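Local coordinates for superantigen-like protein SSL10 (Staphylococcus aureus subsp. aureus, PDB 6LWT), which probably blocks the classical complement pathway by binding the Fc region of human IgG, and probably hinders plasma clotting by interacting with prothrombin, at residues G91-N96 against G184-S189; Y21-T26 against H143-Y148; V160-K165 against Y170-R175. All blocks are in the same frame, centred on the assembly; numbering follows the deposited sequence.

Contact 1 of 3, residues G91-N96 against G184-S189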
# COMPACT_ATOMS: atom_id res chain seq x y z
N GLY A 91 0.06 -6.81 3.75
CA GLY A 91 1.34 -6.11 3.83
C GLY A 91 2.52 -6.99 4.20
O GLY A 91 3.53 -6.45 4.59
N VAL A 92 2.41 -8.31 4.06
CA VAL A 92 3.44 -9.26 4.50
C VAL A 92 4.11 -9.92 3.29
O VAL A 92 3.41 -10.46 2.43
CB VAL A 92 2.86 -10.39 5.37
CG1 VAL A 92 3.96 -11.30 5.88
CG2 VAL A 92 2.07 -9.82 6.54
N ILE A 93 5.43 -9.90 3.28
CA ILE A 93 6.26 -10.61 2.30
C ILE A 93 7.26 -11.52 3.03
O ILE A 93 7.98 -11.07 3.93
CB ILE A 93 7.05 -9.64 1.39
CG1 ILE A 93 6.09 -8.78 0.57
CG2 ILE A 93 7.99 -10.43 0.47
CD1 ILE A 93 6.73 -7.52 -0.02
N GLN A 94 7.32 -12.79 2.63
CA GLN A 94 8.15 -13.78 3.33
C GLN A 94 9.64 -13.68 3.03
O GLN A 94 10.45 -13.85 3.93
CB GLN A 94 7.63 -15.19 3.09
CG GLN A 94 6.28 -15.39 3.78
CD GLN A 94 5.61 -16.73 3.49
OE1 GLN A 94 4.53 -16.77 2.91
NE2 GLN A 94 6.23 -17.82 3.92
N ASN A 95 10.03 -13.41 1.79
CA ASN A 95 11.47 -13.31 1.51
C ASN A 95 11.78 -12.08 0.71
O ASN A 95 11.87 -12.13 -0.51
CB ASN A 95 12.00 -14.57 0.81
CG ASN A 95 12.13 -15.74 1.77
OD1 ASN A 95 12.79 -15.63 2.81
ND2 ASN A 95 11.51 -16.87 1.43
N ASN A 96 11.90 -10.97 1.43
CA ASN A 96 12.19 -9.71 0.79
C ASN A 96 13.64 -9.31 1.03
O ASN A 96 14.28 -9.75 1.98
CB ASN A 96 11.22 -8.62 1.24
CG ASN A 96 10.89 -7.63 0.13
OD1 ASN A 96 11.50 -7.65 -0.95
ND2 ASN A 96 9.96 -6.73 0.40
N GLY A 184 -2.80 -8.09 0.29
CA GLY A 184 -1.77 -9.11 0.36
C GLY A 184 -1.01 -9.36 -0.93
O GLY A 184 0.07 -9.94 -0.84
N GLU A 185 -1.56 -8.95 -2.08
CA GLU A 185 -0.93 -9.07 -3.42
C GLU A 185 0.51 -8.58 -3.40
O GLU A 185 0.74 -7.47 -2.93
CB GLU A 185 -1.66 -8.19 -4.45
CG GLU A 185 -2.92 -8.76 -5.09
CD GLU A 185 -2.74 -9.25 -6.53
OE1 GLU A 185 -3.68 -9.90 -7.01
OE2 GLU A 185 -1.70 -9.01 -7.20
N VAL A 186 1.45 -9.34 -3.96
CA VAL A 186 2.88 -8.97 -3.96
C VAL A 186 3.31 -8.66 -5.38
O VAL A 186 3.02 -9.43 -6.29
CB VAL A 186 3.76 -10.10 -3.39
CG1 VAL A 186 5.24 -9.75 -3.48
CG2 VAL A 186 3.38 -10.41 -1.95
N ILE A 187 3.99 -7.53 -5.57
CA ILE A 187 4.46 -7.10 -6.87
C ILE A 187 5.98 -7.15 -6.85
O ILE A 187 6.62 -6.70 -5.91
CB ILE A 187 3.98 -5.68 -7.23
CG1 ILE A 187 2.44 -5.60 -7.21
CG2 ILE A 187 4.54 -5.27 -8.59
CD1 ILE A 187 1.89 -4.18 -7.22
N GLU A 188 6.55 -7.69 -7.92
CA GLU A 188 7.99 -7.68 -8.15
C GLU A 188 8.39 -6.29 -8.65
O GLU A 188 8.01 -5.89 -9.74
CB GLU A 188 8.31 -8.76 -9.18
CG GLU A 188 9.79 -8.98 -9.43
CD GLU A 188 10.44 -10.07 -8.59
OE1 GLU A 188 11.63 -10.34 -8.85
OE2 GLU A 188 9.78 -10.65 -7.68
N SER A 189 9.16 -5.57 -7.86
CA SER A 189 9.40 -4.14 -8.06
C SER A 189 10.02 -3.77 -9.42
O SER A 189 9.68 -2.75 -9.99
CB SER A 189 10.28 -3.59 -6.94
OG SER A 189 9.68 -3.74 -5.65

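Contact 2 of 3, residues Y21-T26 against H143-Y148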
# COMPACT_ATOMS: atom_id res chain seq x y z
N TYR A 21 -6.87 8.40 6.78
CA TYR A 21 -6.33 7.04 6.65
C TYR A 21 -4.95 7.03 6.03
O TYR A 21 -4.03 6.40 6.54
CB TYR A 21 -7.27 6.15 5.84
CG TYR A 21 -6.76 4.73 5.72
CD1 TYR A 21 -6.90 3.83 6.79
CD2 TYR A 21 -6.11 4.30 4.57
CE1 TYR A 21 -6.41 2.53 6.68
CE2 TYR A 21 -5.62 3.00 4.46
CZ TYR A 21 -5.80 2.11 5.50
OH TYR A 21 -5.32 0.82 5.39
N TYR A 22 -4.80 7.77 4.93
CA TYR A 22 -3.58 7.79 4.14
C TYR A 22 -2.50 8.75 4.65
O TYR A 22 -1.44 8.84 4.05
CB TYR A 22 -3.92 8.01 2.65
CG TYR A 22 -4.47 6.77 1.98
CD1 TYR A 22 -3.63 5.68 1.73
CD2 TYR A 22 -5.82 6.66 1.61
CE1 TYR A 22 -4.11 4.53 1.14
CE2 TYR A 22 -6.32 5.50 1.02
CZ TYR A 22 -5.45 4.44 0.78
OH TYR A 22 -5.89 3.30 0.17
N THR A 23 -2.76 9.44 5.77
CA THR A 23 -1.70 10.16 6.51
C THR A 23 -1.58 9.63 7.96
O THR A 23 -1.07 10.33 8.83
CB THR A 23 -1.97 11.68 6.55
OG1 THR A 23 -3.27 11.92 7.11
CG2 THR A 23 -1.95 12.25 5.15
N GLY A 24 -2.04 8.40 8.20
CA GLY A 24 -2.07 7.81 9.56
C GLY A 24 -0.76 7.16 9.97
O GLY A 24 0.30 7.42 9.37
N LYS A 25 -0.82 6.34 11.01
CA LYS A 25 0.36 5.65 11.53
C LYS A 25 0.75 4.51 10.62
O LYS A 25 -0.10 3.65 10.31
CB LYS A 25 0.10 5.06 12.93
CG LYS A 25 -0.24 6.05 14.02
CD LYS A 25 0.07 5.48 15.42
CE LYS A 25 1.50 5.75 15.87
NZ LYS A 25 1.62 6.90 16.82
N THR A 26 2.02 4.48 10.22
CA THR A 26 2.59 3.38 9.45
C THR A 26 3.97 3.04 9.97
O THR A 26 4.66 3.90 10.50
CB THR A 26 2.74 3.69 7.94
OG1 THR A 26 3.73 4.71 7.74
CG2 THR A 26 1.44 4.15 7.37
N HIS A 143 2.37 10.33 -1.21
CA HIS A 143 3.07 11.19 -2.18
C HIS A 143 2.15 12.21 -2.84
O HIS A 143 2.48 13.40 -2.90
CB HIS A 143 3.78 10.31 -3.23
CG HIS A 143 4.57 11.08 -4.24
ND1 HIS A 143 4.12 11.32 -5.52
CD2 HIS A 143 5.79 11.68 -4.16
CE1 HIS A 143 5.01 12.03 -6.18
NE2 HIS A 143 6.04 12.26 -5.38
N LEU A 144 0.97 11.77 -3.30
CA LEU A 144 0.04 12.66 -3.96
C LEU A 144 -0.61 13.62 -2.98
O LEU A 144 -0.92 14.76 -3.35
CB LEU A 144 -1.04 11.87 -4.70
CG LEU A 144 -0.57 10.93 -5.82
CD1 LEU A 144 -1.76 10.12 -6.28
CD2 LEU A 144 0.05 11.69 -6.98
N ILE A 145 -0.81 13.18 -1.74
CA ILE A 145 -1.34 14.07 -0.68
C ILE A 145 -0.35 15.19 -0.41
O ILE A 145 -0.71 16.37 -0.45
CB ILE A 145 -1.65 13.29 0.63
CG1 ILE A 145 -2.87 12.38 0.44
CG2 ILE A 145 -1.91 14.27 1.78
CD1 ILE A 145 -2.98 11.25 1.44
N GLU A 146 0.90 14.80 -0.14
CA GLU A 146 1.95 15.74 0.20
C GLU A 146 2.34 16.66 -0.95
O GLU A 146 2.57 17.84 -0.73
CB GLU A 146 3.20 15.02 0.72
CG GLU A 146 2.97 14.32 2.05
CD GLU A 146 4.13 13.46 2.50
OE1 GLU A 146 5.20 13.46 1.84
OE2 GLU A 146 3.98 12.78 3.53
N LYS A 147 2.45 16.12 -2.16
CA LYS A 147 2.92 16.94 -3.30
C LYS A 147 1.84 17.75 -3.98
O LYS A 147 2.08 18.89 -4.38
CB LYS A 147 3.65 16.09 -4.35
CG LYS A 147 5.13 16.41 -4.51
CD LYS A 147 5.58 16.17 -5.94
CE LYS A 147 7.09 16.25 -6.05
NZ LYS A 147 7.53 16.16 -7.47
N TYR A 148 0.66 17.17 -4.15
CA TYR A 148 -0.40 17.77 -4.97
C TYR A 148 -1.69 18.08 -4.22
O TYR A 148 -2.66 18.57 -4.84
CB TYR A 148 -0.68 16.88 -6.18
CG TYR A 148 0.56 16.52 -6.97
CD1 TYR A 148 1.29 17.51 -7.63
CD2 TYR A 148 1.02 15.20 -7.06
CE1 TYR A 148 2.44 17.19 -8.35
CE2 TYR A 148 2.17 14.88 -7.78
CZ TYR A 148 2.88 15.89 -8.43
OH TYR A 148 4.02 15.61 -9.15

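Contact 3 of 3, residues V160-K165 against Y170-R175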
# COMPACT_ATOMS: atom_id res chain seq x y z
N VAL A 160 -5.14 5.80 -10.30
CA VAL A 160 -3.72 5.49 -10.42
C VAL A 160 -3.57 4.15 -11.11
O VAL A 160 -4.06 3.18 -10.57
CB VAL A 160 -3.04 5.40 -9.05
CG1 VAL A 160 -1.57 5.02 -9.24
CG2 VAL A 160 -3.18 6.70 -8.27
N LYS A 161 -2.89 4.08 -12.25
CA LYS A 161 -2.71 2.82 -12.98
C LYS A 161 -1.24 2.41 -12.92
O LYS A 161 -0.38 3.09 -13.48
CB LYS A 161 -3.17 2.93 -14.43
CG LYS A 161 -3.01 1.63 -15.24
CD LYS A 161 -3.34 1.82 -16.72
CE LYS A 161 -3.19 0.52 -17.50
NZ LYS A 161 -4.12 0.42 -18.66
N ILE A 162 -0.98 1.30 -12.25
CA ILE A 162 0.36 0.74 -12.15
C ILE A 162 0.48 -0.35 -13.22
O ILE A 162 -0.21 -1.37 -13.15
CB ILE A 162 0.60 0.16 -10.74
CG1 ILE A 162 0.43 1.25 -9.66
CG2 ILE A 162 1.96 -0.51 -10.65
CD1 ILE A 162 0.03 0.69 -8.31
N SER A 163 1.36 -0.14 -14.20
CA SER A 163 1.55 -1.09 -15.26
C SER A 163 2.88 -1.83 -15.11
O SER A 163 3.92 -1.24 -14.76
CB SER A 163 1.48 -0.38 -16.61
OG SER A 163 0.18 0.17 -16.78
N LEU A 164 2.82 -3.13 -15.39
CA LEU A 164 3.97 -4.00 -15.35
C LEU A 164 4.48 -4.24 -16.77
O LEU A 164 3.75 -4.06 -17.75
CB LEU A 164 3.67 -5.31 -14.65
CG LEU A 164 3.02 -5.28 -13.25
CD1 LEU A 164 3.05 -6.68 -12.64
CD2 LEU A 164 3.63 -4.23 -12.34
N LYS A 165 5.74 -4.64 -16.88
CA LYS A 165 6.37 -4.85 -18.19
C LYS A 165 5.66 -5.86 -19.09
O LYS A 165 5.67 -5.71 -20.32
CB LYS A 165 7.85 -5.19 -18.01
CG LYS A 165 8.63 -3.94 -17.66
CD LYS A 165 9.99 -4.23 -17.06
CE LYS A 165 10.56 -2.93 -16.56
NZ LYS A 165 11.90 -3.15 -15.98
N TYR A 170 -2.65 -2.73 -12.39
CA TYR A 170 -3.59 -2.50 -11.30
C TYR A 170 -4.10 -1.08 -11.47
O TYR A 170 -3.31 -0.14 -11.46
CB TYR A 170 -2.89 -2.63 -9.93
CG TYR A 170 -2.18 -3.95 -9.71
CD1 TYR A 170 -0.86 -4.11 -10.10
CD2 TYR A 170 -2.85 -5.06 -9.19
CE1 TYR A 170 -0.20 -5.33 -9.94
CE2 TYR A 170 -2.20 -6.28 -9.02
CZ TYR A 170 -0.87 -6.41 -9.40
OH TYR A 170 -0.17 -7.59 -9.26
N ASN A 171 -5.42 -0.91 -11.60
CA ASN A 171 -5.99 0.42 -11.65
C ASN A 171 -6.66 0.71 -10.31
O ASN A 171 -7.63 0.04 -9.94
CB ASN A 171 -6.97 0.53 -12.82
CG ASN A 171 -7.50 1.93 -12.98
OD1 ASN A 171 -6.74 2.84 -13.31
ND2 ASN A 171 -8.79 2.12 -12.70
N LEU A 172 -6.12 1.68 -9.59
CA LEU A 172 -6.60 2.08 -8.26
C LEU A 172 -7.52 3.27 -8.33
O LEU A 172 -7.24 4.26 -9.03
CB LEU A 172 -5.43 2.43 -7.36
CG LEU A 172 -4.35 1.37 -7.23
CD1 LEU A 172 -3.14 1.93 -6.52
CD2 LEU A 172 -4.90 0.17 -6.48
N ASP A 173 -8.64 3.19 -7.62
CA ASP A 173 -9.61 4.27 -7.56
C ASP A 173 -9.34 5.12 -6.32
O ASP A 173 -9.52 4.67 -5.19
CB ASP A 173 -11.02 3.67 -7.51
CG ASP A 173 -12.12 4.72 -7.65
OD1 ASP A 173 -11.85 5.96 -7.68
OD2 ASP A 173 -13.28 4.26 -7.75
N LEU A 174 -8.94 6.37 -6.53
CA LEU A 174 -8.66 7.28 -5.42
C LEU A 174 -9.93 7.74 -4.67
O LEU A 174 -9.82 8.27 -3.58
CB LEU A 174 -7.84 8.50 -5.86
CG LEU A 174 -6.47 8.13 -6.48
CD1 LEU A 174 -5.85 9.39 -7.05
CD2 LEU A 174 -5.58 7.47 -5.45
N ARG A 175 -11.11 7.47 -5.22
CA ARG A 175 -12.36 7.80 -4.53
C ARG A 175 -12.70 6.87 -3.36
O ARG A 175 -13.59 7.17 -2.58
CB ARG A 175 -13.53 7.82 -5.49
CG ARG A 175 -13.36 8.76 -6.69
CD ARG A 175 -14.49 8.56 -7.69
NE ARG A 175 -14.49 7.19 -8.22
CZ ARG A 175 -15.42 6.69 -9.03
NH1 ARG A 175 -16.45 7.43 -9.44
NH2 ARG A 175 -15.33 5.43 -9.43

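Contact 1 of 3, residues G91-N96 against G184-S189
I93 and V186 make the apolar part of this meeting, their branched side chains crossing obliquely so that I93 CG1 lies 4.0 Å from V186 CG2. V186 starts from a CB directed at the 91-96 segment, and one branch does the touching: with CG1 anti to the backbone N (chi1 176°), CG2 is left beside that N and faces I93. The CB of I93 is not aimed at V186; it is CG1, lying anti to the carbonyl carbon at chi1 -62°, that bends across the gap. The same V186 methyl also lies 4.4 Å from V92 O, a loose approach to the backbone. Beta-branched residues suit both places, since they favour extended strands and offer compact methyl surfaces.

The two segments come from the two halves of the superantigen fold. Strand 85-93 belongs to the N-terminal OB-fold domain and strand 186-188 to the C-terminal beta-grasp domain, so the contact is a piece of the interdomain interface rather than a shared sheet. I93 keeps its backbone pairing with D72 in its own sheet, while I187 pairs with I131 of the beta-grasp half.

Backbone packing continues the line towards G91 and G184, whose CA atoms are 5.5 Å apart; the main chains pass with G91 N 4.5 Å from G184 CA. G91 has a positive phi (75°), a backbone conformation that glycine adopts far more easily than other residues.

Hydrogen bonds are absent between the two segments, yet polar links join the domains close by: G91 shares a backbone bond with M183, and N96 ND2 reaches K130 O. A further bond of N96 ND2, to D72 OD2, stays within the OB-fold half.

Contact 2 of 3, residues Y21-T26 against H143-Y148
The last part of helix 14-22 and the loop after it meet the long helix 133-148 of the beta-grasp domain where Y22 and T23 pack on I145. I145 supplies both of its methyl ends. CD1 approaches Y22 CB to 3.6 Å and is 3.9 Å from Y22 O, and CG2 lies 3.9 Å from T23 CG2. A long, branched aliphatic side chain suits this position on the helix, because it can cover two consecutive residues of the partner. T23 contributes its methyl rather than its hydroxyl: at chi1 56° OG1 sits between the backbone N and the carbonyl carbon, with CG2 turned to I145, and OG1 is hydrogen-bonded to Y19 O.

In the two-domain superantigen fold this is again an interface between the OB-fold and beta-grasp halves, here at the C-terminal end of the long helix. The CB of Y22 is directed at I145, whereas the ring runs off from it; the OH bonds to D137 OD2 and L178 N, so the tyrosine joins apolar packing near its base to polar links at its far end. Y21 CD2 lies over the centre of the Y22 ring, 3.6 Å above its plane, and covers that face.

Contact 3 of 3, residues V160-K165 against Y170-R175
V160 and L172 face each other as an antiparallel hydrogen-bonded pair, each backbone N donating to the other's O: V160 N to L172 O at 2.9 Å, and L172 N to V160 O at 2.7 Å and nearly straight (174°). I162 and Y170 repeat the arrangement two residues along, I162 N giving to Y170 O at 2.9 Å and Y170 N donating back to I162 O. Between them, K161 and N171 form a non-hydrogen-bonded pair. There the CA atoms serve as weak donors, K161 CA standing 3.4 Å from Y170 O.

Just past the pairing, R175 grips the D173 carboxylate side-on, NE to OD1 and NH2 to OD2 (2.9 Å), with the carboxylate at the edge of the guanidinium plane. OD1 also accepts from R175 N, which comes from above the carboxylate plane and closes an Asx turn. Three bonds thus hold the aspartate where the chain leaves the strand.

The hairpin 159-164/169-173 forms one border of the five-stranded beta-grasp sheet, with strand 169-173 outermost. V160, I162, L172 and Y170 share one face. The side chains of I162 and L172 turn to helix 133-148, I162 CD1 meeting L172 CD1 at 3.8 Å. V160 CG2 touches L174 CD2, also at 3.8 Å. Branched aliphatics suit this buried side. The Y170 ring lies obliquely to L164 CD1, and its OH bonds to E185 OE2. On the other face, polar residues suit a more exposed setting: N171 CG lies anti to the backbone N (chi1 -175°), which brings N171 OD1 to 3.7 Å from K161 CB, and the extended lysine makes a cation-pi contact with F169.

Contacts 1 and 2 both join the OB-fold half to the beta-grasp half, on opposite sides of the chain's centre and about 21 Å apart between centres. Both are small, buried and apolar, with no hydrogen bond between their own segments. Contact 3 lies wholly within the beta-grasp half, is only partly buried, and combines a backbone hydrogen-bond ladder with surface charges and inward aliphatics. It touches both of the others: I187 CD1 packs on Y170 CE1 at 3.6 Å, tying it to 184-189, and L144 CD1 reaches V160 CG2 at 4.2 Å, so helix 133-148 serves contact 2 on one side and the hairpin on another.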